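Local coordinates for protein poly A polymerase (Aquifex aeolicus, PDB 4WBY) that adds the terminal adenosine to tRNAs ending in CC, using ATP and magnesium, this chain being the C-terminal part of the longer enzyme, at residues A[33-38]-A[171-176]; A[55-60]-A[87-92]; A[221-226]-A[247-252]. All coordinates share one frame; numbering follows the deposited sequence.

Contact 1 (A[33-38]-A[171-176]); sequences VVRDIL and LRFAGR. With SO4 (sulfate ion), chain D.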
loop_
_atom_site.group_PDB
_atom_site.type_symbol
_atom_site.label_atom_id
_atom_site.label_comp_id
_atom_site.label_asym_id
_atom_site.label_seq_id
_atom_site.Cartn_x
_atom_site.Cartn_y
_atom_site.Cartn_z
ATOM N N VAL A 33 -9.351 9.450 7.533
ATOM C CA VAL A 33 -8.792 9.855 8.822
ATOM C C VAL A 33 -9.797 9.603 9.956
ATOM O O VAL A 33 -9.425 9.175 11.050
ATOM C CB VAL A 33 -8.373 11.329 8.800
ATOM C CG1 VAL A 33 -7.821 11.729 10.150
ATOM C CG2 VAL A 33 -7.342 11.537 7.702
ATOM N N VAL A 34 -11.077 9.830 9.680
ATOM C CA VAL A 34 -12.105 9.584 10.684
ATOM C C VAL A 34 -12.234 8.085 10.928
ATOM O O VAL A 34 -12.328 7.647 12.075
ATOM C CB VAL A 34 -13.467 10.188 10.256
ATOM C CG1 VAL A 34 -14.555 9.819 11.249
ATOM C CG2 VAL A 34 -13.347 11.718 10.124
ATOM N N ARG A 35 -12.221 7.302 9.852
ATOM C CA ARG A 35 -12.160 5.846 9.969
ATOM C C ARG A 35 -11.004 5.430 10.881
ATOM O O ARG A 35 -11.184 4.646 11.821
ATOM C CB ARG A 35 -12.006 5.209 8.585
ATOM C CG ARG A 35 -11.870 3.685 8.588
ATOM C CD ARG A 35 -11.208 3.191 7.300
ATOM N NE ARG A 35 -9.841 3.710 7.204
ATOM C CZ ARG A 35 -9.291 4.249 6.123
ATOM N NH1 ARG A 35 -9.976 4.339 4.989
ATOM N NH2 ARG A 35 -8.031 4.680 6.176
ATOM N N ASP A 36 -9.811 5.957 10.619
ATOM C CA ASP A 36 -8.646 5.517 11.373
ATOM C C ASP A 36 -8.703 5.955 12.842
ATOM O O ASP A 36 -8.251 5.227 13.722
ATOM C CB ASP A 36 -7.365 6.010 10.695
ATOM C CG ASP A 36 -7.059 5.230 9.419
ATOM O OD1 ASP A 36 -7.689 4.166 9.219
ATOM O OD2 ASP A 36 -6.209 5.672 8.622
ATOM N N ILE A 37 -9.276 7.123 13.117
ATOM C CA ILE A 37 -9.495 7.527 14.501
ATOM C C ILE A 37 -10.441 6.542 15.193
ATOM O O ILE A 37 -10.192 6.109 16.321
ATOM C CB ILE A 37 -10.053 8.957 14.589
ATOM C CG1 ILE A 37 -8.973 9.964 14.187
ATOM C CG2 ILE A 37 -10.581 9.257 15.988
ATOM C CD1 ILE A 37 -9.497 11.373 14.009
ATOM N N LEU A 38 -11.516 6.164 14.509
ATOM C CA LEU A 38 -12.451 5.180 15.074
ATOM C C LEU A 38 -11.812 3.801 15.232
ATOM O O LEU A 38 -12.240 3.024 16.082
ATOM C CB LEU A 38 -13.710 5.070 14.216
ATOM C CG LEU A 38 -14.613 6.302 14.293
ATOM C CD1 LEU A 38 -15.659 6.270 13.174
ATOM C CD2 LEU A 38 -15.287 6.389 15.659
ATOM N N LEU A 171 -11.657 -4.186 -2.382
ATOM C CA LEU A 171 -10.944 -5.387 -1.987
ATOM C C LEU A 171 -9.726 -5.037 -1.134
ATOM O O LEU A 171 -9.370 -5.787 -0.223
ATOM C CB LEU A 171 -10.551 -6.189 -3.232
ATOM C CG LEU A 171 -11.740 -6.544 -4.138
ATOM C CD1 LEU A 171 -11.309 -7.439 -5.297
ATOM C CD2 LEU A 171 -12.875 -7.180 -3.325
ATOM N N ARG A 172 -9.107 -3.888 -1.398
ATOM C CA ARG A 172 -8.012 -3.429 -0.537
ATOM C C ARG A 172 -8.510 -3.184 0.892
ATOM O O ARG A 172 -7.896 -3.652 1.855
ATOM C CB ARG A 172 -7.345 -2.164 -1.081
ATOM C CG ARG A 172 -6.340 -1.557 -0.099
ATOM C CD ARG A 172 -5.330 -0.637 -0.790
ATOM N NE ARG A 172 -5.940 0.490 -1.495
ATOM C CZ ARG A 172 -6.189 1.676 -0.954
ATOM N NH1 ARG A 172 -5.905 1.909 0.321
ATOM N NH2 ARG A 172 -6.725 2.637 -1.694
ATOM N N PHE A 173 -9.628 -2.473 1.041
ATOM C CA PHE A 173 -10.134 -2.220 2.388
ATOM C C PHE A 173 -10.662 -3.496 3.038
ATOM O O PHE A 173 -10.447 -3.704 4.236
ATOM C CB PHE A 173 -11.207 -1.126 2.380
ATOM C CG PHE A 173 -10.660 0.231 2.030
ATOM C CD1 PHE A 173 -9.650 0.803 2.795
ATOM C CD2 PHE A 173 -11.126 0.923 0.927
ATOM C CE1 PHE A 173 -9.128 2.054 2.475
ATOM C CE2 PHE A 173 -10.618 2.173 0.607
ATOM C CZ PHE A 173 -9.611 2.739 1.378
ATOM N N ALA A 174 -11.322 -4.357 2.263
ATOM C CA ALA A 174 -11.805 -5.624 2.825
ATOM C C ALA A 174 -10.637 -6.452 3.362
ATOM O O ALA A 174 -10.699 -6.982 4.478
ATOM C CB ALA A 174 -12.606 -6.424 1.787
ATOM N N GLY A 175 -9.562 -6.554 2.584
ATOM C CA GLY A 175 -8.412 -7.337 3.007
ATOM C C GLY A 175 -7.652 -6.696 4.160
ATOM O O GLY A 175 -7.231 -7.380 5.097
ATOM N N ARG A 176 -7.464 -5.377 4.099
ATOM C CA ARG A 176 -6.798 -4.663 5.187
ATOM C C ARG A 176 -7.489 -4.892 6.520
ATOM O O ARG A 176 -6.842 -5.132 7.534
ATOM C CB ARG A 176 -6.759 -3.158 4.904
ATOM C CG ARG A 176 -6.187 -2.348 6.062
ATOM C CD ARG A 176 -6.454 -0.857 5.940
ATOM N NE ARG A 176 -5.746 -0.264 4.811
ATOM C CZ ARG A 176 -5.824 1.020 4.479
ATOM N NH1 ARG A 176 -6.592 1.845 5.188
ATOM N NH2 ARG A 176 -5.147 1.476 3.439
HETATM S S SO4 D . -6.547 5.309 2.726
HETATM O O1 SO4 D . -7.832 5.842 3.217
HETATM O O2 SO4 D . -6.067 4.333 3.699
HETATM O O3 SO4 D . -6.698 4.688 1.410
HETATM O O4 SO4 D . -5.594 6.411 2.653
HETATM O O HOH W 1 -7.240 1.662 8.048
#
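Arg35, Arg176 and Phe173 carry this contact, and a sulfate ion sits among the charged groups. Arg35 gives up the most surface. Its chain crosses that of Arg176 at about a right angle, and the two guanidinium planes stand 84° apart. Arg176 NH1 lies over one face of the Arg35 guanidinium, toward its rim, 3.3 Å from Arg35 NH2. Both atoms are donors, so they do not bond to each other. The shared sulfate probably offsets the two like charges.

Arg35 NH1 and NH2 both donate to sulfate O1, each at 3.2 Å. Arg176 holds a different oxygen in a fork: its NH1 is 2.9 Å and its NH2 3.0 Å from sulfate O2. Arg35 NH2 adds a weak bond to the same O2. Arg172 NH1 donates to sulfate O3 at 3.1 Å, nearly straight at 173°. Phe173 CE1 approaches Arg35 NH1 obliquely at 3.5 Å, an apolar wall beside the charged cluster.

The rotation of Arg35 is fixed from several directions. Its NE forms a salt bridge with Asp36 OD1 on the same helix, and its NH1 reaches Asn123 OD1. A water joins Asp36 OD1 to Arg176 NH1 and so links the helices a second time. Arg176 also forms a salt bridge with Glu216. The chain of Arg176 leaves with CG opposite the backbone N (chi1 175°) and bends at chi3, which brings its head over to the anion.

Arg35, Arg172 and Arg176 belong to the ATP-binding site. The sulfate probably came from the crystallisation liquor and may mimic a phosphate of the nucleotide. An arginine-lined anion pocket between helix 32-38 and helix 165-177 is in keeping with the nucleotide site of a tRNA nucleotidyltransferase.

Contact 2 (A[55-60]-A[87-92]); sequences IELAKE and LEFATA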
loop_
_atom_site.group_PDB
_atom_site.type_symbol
_atom_site.label_atom_id
_atom_site.label_comp_id
_atom_site.label_asym_id
_atom_site.label_seq_id
_atom_site.Cartn_x
_atom_site.Cartn_y
_atom_site.Cartn_z
ATOM N N ILE A 55 -9.009 27.221 0.918
ATOM C CA ILE A 55 -7.684 27.791 0.719
ATOM C C ILE A 55 -7.472 29.003 1.623
ATOM O O ILE A 55 -6.415 29.148 2.236
ATOM C CB ILE A 55 -7.462 28.165 -0.752
ATOM C CG1 ILE A 55 -7.444 26.883 -1.592
ATOM C CG2 ILE A 55 -6.158 28.944 -0.931
ATOM C CD1 ILE A 55 -7.307 27.104 -3.090
ATOM N N GLU A 56 -8.478 29.861 1.748
ATOM C CA GLU A 56 -8.301 31.031 2.593
ATOM C C GLU A 56 -8.233 30.639 4.072
ATOM O O GLU A 56 -7.493 31.251 4.839
ATOM C CB GLU A 56 -9.401 32.060 2.335
ATOM C CG GLU A 56 -9.240 32.784 0.993
ATOM C CD GLU A 56 -7.855 33.418 0.795
ATOM O OE1 GLU A 56 -7.364 34.115 1.711
ATOM O OE2 GLU A 56 -7.258 33.223 -0.287
ATOM N N LEU A 57 -8.968 29.605 4.471
ATOM C CA LEU A 57 -8.870 29.135 5.849
ATOM C C LEU A 57 -7.454 28.599 6.115
ATOM O O LEU A 57 -6.827 28.930 7.126
ATOM C CB LEU A 57 -9.926 28.059 6.141
ATOM C CG LEU A 57 -10.106 27.667 7.612
ATOM C CD1 LEU A 57 -11.488 27.096 7.812
ATOM C CD2 LEU A 57 -9.074 26.657 8.084
ATOM N N ALA A 58 -6.958 27.775 5.200
ATOM C CA ALA A 58 -5.621 27.195 5.322
ATOM C C ALA A 58 -4.551 28.275 5.370
ATOM O O ALA A 58 -3.600 28.181 6.149
ATOM C CB ALA A 58 -5.342 26.242 4.159
ATOM N N LYS A 59 -4.688 29.289 4.522
ATOM C CA LYS A 59 -3.684 30.345 4.473
ATOM C C LYS A 59 -3.631 31.109 5.799
ATOM O O LYS A 59 -2.560 31.515 6.249
ATOM C CB LYS A 59 -3.958 31.300 3.302
ATOM C CG LYS A 59 -3.598 30.701 1.945
ATOM C CD LYS A 59 -4.093 31.553 0.788
ATOM C CE LYS A 59 -3.470 32.928 0.773
ATOM N NZ LYS A 59 -3.920 33.679 -0.438
ATOM N N GLU A 60 -4.786 31.297 6.432
ATOM C CA GLU A 60 -4.813 32.003 7.708
ATOM C C GLU A 60 -4.216 31.153 8.830
ATOM O O GLU A 60 -3.461 31.656 9.662
ATOM C CB GLU A 60 -6.238 32.429 8.054
ATOM C CG GLU A 60 -6.387 33.070 9.436
ATOM C CD GLU A 60 -5.599 34.370 9.593
ATOM O OE1 GLU A 60 -5.214 34.981 8.572
ATOM O OE2 GLU A 60 -5.366 34.784 10.748
ATOM N N LEU A 87 -1.468 18.529 7.093
ATOM C CA LEU A 87 -2.851 18.959 6.974
ATOM C C LEU A 87 -3.265 19.206 5.529
ATOM O O LEU A 87 -2.527 19.808 4.742
ATOM C CB LEU A 87 -3.076 20.234 7.792
ATOM C CG LEU A 87 -2.600 20.197 9.244
ATOM C CD1 LEU A 87 -2.739 21.581 9.857
ATOM C CD2 LEU A 87 -3.356 19.149 10.061
ATOM N N GLU A 88 -4.461 18.748 5.187
ATOM C CA GLU A 88 -5.078 19.081 3.915
ATOM C C GLU A 88 -6.413 19.752 4.181
ATOM O O GLU A 88 -7.175 19.297 5.035
ATOM C CB GLU A 88 -5.285 17.839 3.052
ATOM C CG GLU A 88 -6.121 18.124 1.820
ATOM C CD GLU A 88 -6.520 16.869 1.081
ATOM O OE1 GLU A 88 -5.618 16.206 0.529
ATOM O OE2 GLU A 88 -7.731 16.546 1.053
ATOM N N PHE A 89 -6.688 20.829 3.450
ATOM C CA PHE A 89 -7.964 21.526 3.510
ATOM C C PHE A 89 -8.591 21.528 2.129
ATOM O O PHE A 89 -7.968 21.975 1.169
ATOM C CB PHE A 89 -7.780 22.960 4.015
ATOM C CG PHE A 89 -7.367 23.032 5.444
ATOM C CD1 PHE A 89 -6.033 22.922 5.800
ATOM C CD2 PHE A 89 -8.315 23.176 6.442
ATOM C CE1 PHE A 89 -5.658 22.968 7.125
ATOM C CE2 PHE A 89 -7.944 23.214 7.768
ATOM C CZ PHE A 89 -6.618 23.119 8.108
ATOM N N ALA A 90 -9.814 21.027 2.027
ATOM C CA ALA A 90 -10.500 20.940 0.747
ATOM C C ALA A 90 -11.860 21.598 0.833
ATOM O O ALA A 90 -12.547 21.492 1.837
ATOM C CB ALA A 90 -10.644 19.482 0.297
ATOM N N THR A 91 -12.226 22.303 -0.222
ATOM C CA THR A 91 -13.551 22.885 -0.334
ATOM C C THR A 91 -14.562 21.766 -0.591
ATOM O O THR A 91 -14.323 20.894 -1.427
ATOM C CB THR A 91 -13.582 23.932 -1.469
ATOM O OG1 THR A 91 -12.625 24.965 -1.191
ATOM C CG2 THR A 91 -14.964 24.549 -1.622
ATOM N N ALA A 92 -15.681 21.779 0.129
ATOM C CA ALA A 92 -16.755 20.801 -0.107
ATOM C C ALA A 92 -17.194 20.839 -1.562
ATOM O O ALA A 92 -17.444 21.914 -2.095
ATOM C CB ALA A 92 -17.948 21.081 0.805
#
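The ring of Phe89 is the one flat group that meets the opposing helix. Leu57 and Ala58 both approach it obliquely, so neither sits squarely on a face or at an edge. They touch different parts of the ring. Leu57 CD2 comes 3.6 Å from Phe89 CE2. Ala58 CB lies 3.8 Å from Phe89 CD1 and 4.0 Å from Phe89 CG, near the root of the ring. Elsewhere the ring stacks with Phe48 of the neighbouring strand 45-51.

Phe89 buries more surface here than any other residue of the two segments. Its CG stands opposite its own carbonyl carbon (chi1 -68°), and the ring projects from the strand toward the helix. Leu57 crosses it at about a right angle, and one methyl, CD2, does the touching. The CG of Leu57 lies opposite the backbone N (chi1 -169°), which carries that methyl across to the ring. Ala58 has only a methyl to offer. Its small size probably lets the backbones come close, with Ala58 CA 6.4 Å from Phe89 CA.

The contact is wholly apolar and buried. Val16 of helix 7-22, Leu80 of strand 77-82 and Leu61 of the same helix 54-65 add to the cover round Phe89. Leu57 also packs on Val50 and on Ile19. Ala58 packs on Ala78 and Leu80 of strand 77-82 as well.

Strand 85-91 lies in the mixed sheet of the head domain, parallel to strand 45-51, which carries Asp45 and Asp47, the inferred magnesium ligands. Helix 54-65 follows that strand and packs on the sheet. A helix packed on a mixed sheet that carries the inferred metal ligands is consistent with the alpha/beta core of the nucleotidyltransferase head.

Contact 3 (A[221-226]-A[247-252]); sequences EILELY and QKLYAL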
loop_
_atom_site.group_PDB
_atom_site.type_symbol
_atom_site.label_atom_id
_atom_site.label_comp_id
_atom_site.label_asym_id
_atom_site.label_seq_id
_atom_site.Cartn_x
_atom_site.Cartn_y
_atom_site.Cartn_z
ATOM N N GLU A 221 -3.920 -11.299 1.611
ATOM C CA GLU A 221 -5.369 -11.407 1.750
ATOM C C GLU A 221 -6.080 -10.633 0.645
ATOM O O GLU A 221 -7.125 -11.060 0.137
ATOM C CB GLU A 221 -5.825 -10.898 3.117
ATOM C CG GLU A 221 -5.558 -11.866 4.267
ATOM C CD GLU A 221 -4.156 -11.790 4.848
ATOM O OE1 GLU A 221 -3.316 -11.018 4.336
ATOM O OE2 GLU A 221 -3.901 -12.525 5.831
ATOM N N ILE A 222 -5.521 -9.486 0.278
ATOM C CA ILE A 222 -6.098 -8.696 -0.797
ATOM C C ILE A 222 -5.980 -9.455 -2.123
ATOM O O ILE A 222 -6.929 -9.482 -2.913
ATOM C CB ILE A 222 -5.431 -7.314 -0.887
ATOM C CG1 ILE A 222 -5.713 -6.511 0.394
ATOM C CG2 ILE A 222 -5.915 -6.542 -2.110
ATOM C CD1 ILE A 222 -4.844 -5.265 0.554
ATOM N N LEU A 223 -4.831 -10.087 -2.361
ATOM C CA LEU A 223 -4.658 -10.907 -3.556
ATOM C C LEU A 223 -5.657 -12.064 -3.608
ATOM O O LEU A 223 -6.136 -12.416 -4.682
ATOM C CB LEU A 223 -3.229 -11.458 -3.652
ATOM C CG LEU A 223 -2.176 -10.399 -3.995
ATOM C CD1 LEU A 223 -0.769 -10.994 -3.938
ATOM C CD2 LEU A 223 -2.447 -9.762 -5.353
ATOM N N GLU A 224 -5.964 -12.669 -2.459
ATOM C CA GLU A 224 -6.987 -13.716 -2.440
ATOM C C GLU A 224 -8.352 -13.173 -2.862
ATOM O O GLU A 224 -9.117 -13.857 -3.543
ATOM C CB GLU A 224 -7.093 -14.364 -1.060
ATOM C CG GLU A 224 -5.980 -15.358 -0.746
ATOM C CD GLU A 224 -6.218 -16.741 -1.348
ATOM O OE1 GLU A 224 -6.976 -16.863 -2.341
ATOM O OE2 GLU A 224 -5.640 -17.712 -0.814
ATOM N N LEU A 225 -8.657 -11.936 -2.467
ATOM C CA LEU A 225 -9.896 -11.299 -2.904
ATOM C C LEU A 225 -9.829 -10.976 -4.402
ATOM O O LEU A 225 -10.813 -11.152 -5.120
ATOM C CB LEU A 225 -10.180 -10.030 -2.085
ATOM C CG LEU A 225 -10.525 -10.303 -0.616
ATOM C CD1 LEU A 225 -10.420 -9.043 0.220
ATOM C CD2 LEU A 225 -11.914 -10.918 -0.482
ATOM N N TYR A 226 -8.670 -10.511 -4.874
ATOM C CA TYR A 226 -8.487 -10.298 -6.305
ATOM C C TYR A 226 -8.788 -11.590 -7.073
ATOM O O TYR A 226 -9.432 -11.581 -8.127
ATOM C CB TYR A 226 -7.059 -9.865 -6.638
ATOM C CG TYR A 226 -6.678 -8.410 -6.446
ATOM C CD1 TYR A 226 -7.445 -7.525 -5.701
ATOM C CD2 TYR A 226 -5.510 -7.936 -7.022
ATOM C CE1 TYR A 226 -7.047 -6.188 -5.546
ATOM C CE2 TYR A 226 -5.107 -6.637 -6.876
ATOM C CZ TYR A 226 -5.870 -5.760 -6.143
ATOM O OH TYR A 226 -5.425 -4.464 -6.041
ATOM N N GLN A 247 0.227 -21.298 -4.054
ATOM C CA GLN A 247 0.991 -21.922 -2.981
ATOM C C GLN A 247 2.339 -21.233 -2.782
ATOM O O GLN A 247 2.822 -21.125 -1.653
ATOM C CB GLN A 247 1.192 -23.414 -3.258
ATOM C CG GLN A 247 -0.099 -24.213 -3.213
ATOM C CD GLN A 247 -0.883 -23.979 -1.934
ATOM O OE1 GLN A 247 -0.306 -23.860 -0.852
ATOM N NE2 GLN A 247 -2.205 -23.905 -2.054
ATOM N N LYS A 248 2.933 -20.752 -3.872
ATOM C CA LYS A 248 4.185 -20.001 -3.775
ATOM C C LYS A 248 4.004 -18.704 -2.978
ATOM O O LYS A 248 4.900 -18.300 -2.233
ATOM C CB LYS A 248 4.735 -19.681 -5.165
ATOM C CG LYS A 248 5.328 -20.873 -5.891
ATOM C CD LYS A 248 6.001 -20.438 -7.174
ATOM C CE LYS A 248 7.146 -19.495 -6.880
ATOM N NZ LYS A 248 8.151 -20.148 -5.995
ATOM N N LEU A 249 2.856 -18.049 -3.131
ATOM C CA LEU A 249 2.585 -16.814 -2.388
ATOM C C LEU A 249 2.522 -17.076 -0.881
ATOM O O LEU A 249 3.030 -16.282 -0.086
ATOM C CB LEU A 249 1.284 -16.160 -2.866
ATOM C CG LEU A 249 1.253 -15.665 -4.311
ATOM C CD1 LEU A 249 -0.143 -15.172 -4.672
ATOM C CD2 LEU A 249 2.264 -14.553 -4.510
ATOM N N TYR A 250 1.906 -18.190 -0.486
ATOM C CA TYR A 250 1.858 -18.538 0.930
ATOM C C TYR A 250 3.238 -18.930 1.454
ATOM O O TYR A 250 3.595 -18.591 2.585
ATOM C CB TYR A 250 0.838 -19.657 1.179
ATOM C CG TYR A 250 -0.574 -19.114 1.250
ATOM C CD1 TYR A 250 -1.324 -18.936 0.100
ATOM C CD2 TYR A 250 -1.136 -18.736 2.464
ATOM C CE1 TYR A 250 -2.600 -18.415 0.151
ATOM C CE2 TYR A 250 -2.415 -18.215 2.527
ATOM C CZ TYR A 250 -3.139 -18.058 1.366
ATOM O OH TYR A 250 -4.413 -17.544 1.411
ATOM N N ALA A 251 4.022 -19.621 0.629
ATOM C CA ALA A 251 5.393 -19.952 1.000
ATOM C C ALA A 251 6.208 -18.674 1.167
ATOM O O ALA A 251 7.033 -18.550 2.082
ATOM C CB ALA A 251 6.034 -20.862 -0.045
ATOM N N LEU A 252 5.960 -17.717 0.278
ATOM C CA LEU A 252 6.671 -16.452 0.321
ATOM C C LEU A 252 6.346 -15.688 1.602
ATOM O O LEU A 252 7.237 -15.105 2.209
ATOM C CB LEU A 252 6.344 -15.605 -0.909
ATOM C CG LEU A 252 6.985 -14.212 -0.947
ATOM C CD1 LEU A 252 8.500 -14.287 -1.054
ATOM C CD2 LEU A 252 6.404 -13.350 -2.076
#
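Glu224 and Tyr250 make the polar part of the contact. Tyr250 OH donates to Glu224 OE2 over a short 2.5 Å. The oxygen accepts through its anti lone pair, the one turned away from OE1. Glu224 OE2 also lies at the edge of the Tyr250 ring, near its plane, 3.3 Å from Tyr250 CE1. The carboxylate is tilted 61° from the ring. A bend at chi2 (-81°) turns the Glu224 chain so that its end meets the hydroxyl. The other oxygen, Glu224 OE1, forms a salt bridge with Arg227 NE. Each oxygen thus has its own partner, which probably limits rotation of the carboxylate and favours its charged form.

Helices 219-228 and 243-262 pair here in the all-helical part of the chain. The nearest backbone approach is wide, with Leu223 CA 9.4 Å from Leu249 CA, so side chains bridge the gap.

The apolar part is one leucine pair. Leu223 CD1 and Leu249 CD1 meet methyl to methyl at 4.3 Å, a loose touch. Both leucines are buried. Helix 271-278 packs on the pair, with Leu278 against Leu223, and Tyr274 and Ile277 against Leu249.

Overall arrangement
From the N terminus, helix 7-22 and strand 26-30 precede helix 32-38, which opens contact 1. Before its partner arrives, the chain makes helix 54-65 and strand 85-91, which close the short loop of contact 2. That loop lies wholly within the larger one. Helix 165-177 then closes contact 1, tying helix 32-38 to the helical part of the chain. Contact 3 opens later, in series, and joins helices 219-228 and 243-262. Contacts 1 and 3 touch through Leu225, on Leu171 and Ala174, and through Ile222, on Arg172. Contacts 2 and 3 have centres about 41 Å apart, on opposite sides of the chain's centre.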